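Local atomic coordinates of Slr1951 protein (Synechocystis sp., PDB entry 3HX1), a protein that is of unknown function but carries a forkhead-associated (FHA) domain and so probably recognises phosphothreonine-containing partner proteins. Residues 31-34 / 40-43. Numbering follows the deposited sequence.
Sequences FYTI and ADIR
Asp-41 reaches across to Thr-33 and closes a compact group of hydrogen bonds where the short strand 42-43 starts alongside strand 31-35. Its carboxylate oxygen OD2 accepts a hydrogen bond from the backbone N of Thr-33 through the anti lone pair, at 2.6 Å and nearly straight (169°). The same oxygen accepts one from the hydroxyl OG1 of Thr-33 at 2.7 Å, from well above the carboxylate plane. With chi1 at 53°, OG1 lies between the backbone N and carbonyl carbon of Thr-33, placed both to give to OD2 and to accept a bond from Asp-41 N at 3.0 Å. A valine in place of Thr-33 would probably leave Asp-41 N without this acceptor and the carboxylate held by one bond, freer to turn. One step on, Ile-42 N binds Thr-33 O at 3.1 Å, and Ile-34 and Ile-42 pair as a parallel bridge. Packing is close on the apolar face bearing these isoleucines, where Ile-42 CD1 lies over one face of the Tyr-32 ring, 4.0 Å from CG. Asp-41 CB meets that ring at its edge. Asp-41 itself lies on the solvent side, yet is gripped by its polar bonds; the contact is loose at Phe-31, whose O stays 4.5 Å from Asp-41 OD2. Ile-42 also packs on Leu-14, Ile-16 and Leu-27, joining the two sheets of the FHA beta-sandwich, while strand 54-58 flanks 31-35 on the edge opposite 42-43, an outermost strand of its sheet.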
loop_
_atom_site.group_PDB
_atom_site.type_symbol
_atom_site.label_atom_id
_atom_site.label_comp_id
_atom_site.label_asym_id
_atom_site.label_seq_id
_atom_site.Cartn_x
_atom_site.Cartn_y
_atom_site.Cartn_z
ATOM N N PHE A 31 -11.892 -2.223 2.278
ATOM C CA PHE A 31 -11.349 -1.574 1.096
ATOM C C PHE A 31 -10.594 -0.322 1.541
ATOM O O PHE A 31 -11.037 0.399 2.434
ATOM C CB PHE A 31 -12.507 -1.201 0.168
ATOM C CG PHE A 31 -12.083 -0.587 -1.133
ATOM C CD1 PHE A 31 -11.766 -1.383 -2.228
ATOM C CD2 PHE A 31 -12.029 0.792 -1.272
ATOM C CE1 PHE A 31 -11.405 -0.810 -3.444
ATOM C CE2 PHE A 31 -11.668 1.375 -2.482
ATOM C CZ PHE A 31 -11.355 0.571 -3.572
ATOM N N TYR A 32 -9.444 -0.074 0.925
ATOM C CA TYR A 32 -8.639 1.092 1.257
ATOM C C TYR A 32 -7.994 1.645 0.003
ATOM O O TYR A 32 -7.355 0.903 -0.737
ATOM C CB TYR A 32 -7.514 0.718 2.218
ATOM C CG TYR A 32 -7.890 0.539 3.667
ATOM C CD1 TYR A 32 -8.280 1.625 4.452
ATOM C CD2 TYR A 32 -7.779 -0.710 4.279
ATOM C CE1 TYR A 32 -8.534 1.472 5.818
ATOM C CE2 TYR A 32 -8.030 -0.874 5.641
ATOM C CZ TYR A 32 -8.408 0.218 6.407
ATOM O OH TYR A 32 -8.639 0.047 7.757
ATOM N N THR A 33 -8.161 2.937 -0.256
ATOM C CA THR A 33 -7.497 3.533 -1.408
ATOM C C THR A 33 -6.202 4.065 -0.827
ATOM O O THR A 33 -6.141 4.409 0.355
ATOM C CB THR A 33 -8.284 4.702 -2.032
ATOM O OG1 THR A 33 -8.608 5.661 -1.018
ATOM C CG2 THR A 33 -9.552 4.196 -2.693
ATOM N N ILE A 34 -5.166 4.131 -1.646
ATOM C CA ILE A 34 -3.873 4.594 -1.179
ATOM C C ILE A 34 -3.301 5.598 -2.154
ATOM O O ILE A 34 -3.389 5.408 -3.371
ATOM C CB ILE A 34 -2.901 3.415 -1.070
ATOM C CG1 ILE A 34 -3.440 2.389 -0.073
ATOM C CG2 ILE A 34 -1.535 3.905 -0.657
ATOM C CD1 ILE A 34 -2.646 1.108 -0.045
ATOM N N ALA A 40 -7.342 9.888 -0.589
ATOM C CA ALA A 40 -6.941 8.528 -0.231
ATOM C C ALA A 40 -7.152 8.199 1.243
ATOM O O ALA A 40 -6.895 9.026 2.113
ATOM C CB ALA A 40 -5.455 8.308 -0.603
ATOM N N ASP A 41 -7.607 6.979 1.513
ATOM C CA ASP A 41 -7.832 6.528 2.881
ATOM C C ASP A 41 -6.507 6.485 3.639
ATOM O O ASP A 41 -6.436 6.883 4.798
ATOM C CB ASP A 41 -8.469 5.144 2.872
ATOM C CG ASP A 41 -9.787 5.117 2.114
ATOM O OD1 ASP A 41 -10.766 5.746 2.586
ATOM O OD2 ASP A 41 -9.846 4.473 1.039
ATOM N N ILE A 42 -5.456 6.005 2.979
ATOM C CA ILE A 42 -4.133 5.919 3.596
ATOM C C ILE A 42 -3.185 6.807 2.808
ATOM O O ILE A 42 -2.823 6.483 1.686
ATOM C CB ILE A 42 -3.618 4.475 3.574
ATOM C CG1 ILE A 42 -4.570 3.582 4.383
ATOM C CG2 ILE A 42 -2.210 4.419 4.134
ATOM C CD1 ILE A 42 -4.293 2.108 4.265
ATOM N N ARG A 43 -2.778 7.932 3.375
ATOM C CA ARG A 43 -1.907 8.823 2.634
ATOM C C ARG A 43 -0.473 8.395 2.623
ATOM O O ARG A 43 0.085 8.058 3.664
ATOM C CB ARG A 43 -1.980 10.256 3.172
ATOM C CG ARG A 43 -3.316 10.924 2.938
ATOM C CD ARG A 43 -3.281 12.389 3.337
ATOM N NE ARG A 43 -2.468 13.201 2.436
ATOM C CZ ARG A 43 -2.307 14.518 2.554
ATOM N NH1 ARG A 43 -2.898 15.189 3.535
ATOM N NH2 ARG A 43 -1.558 15.170 1.679
#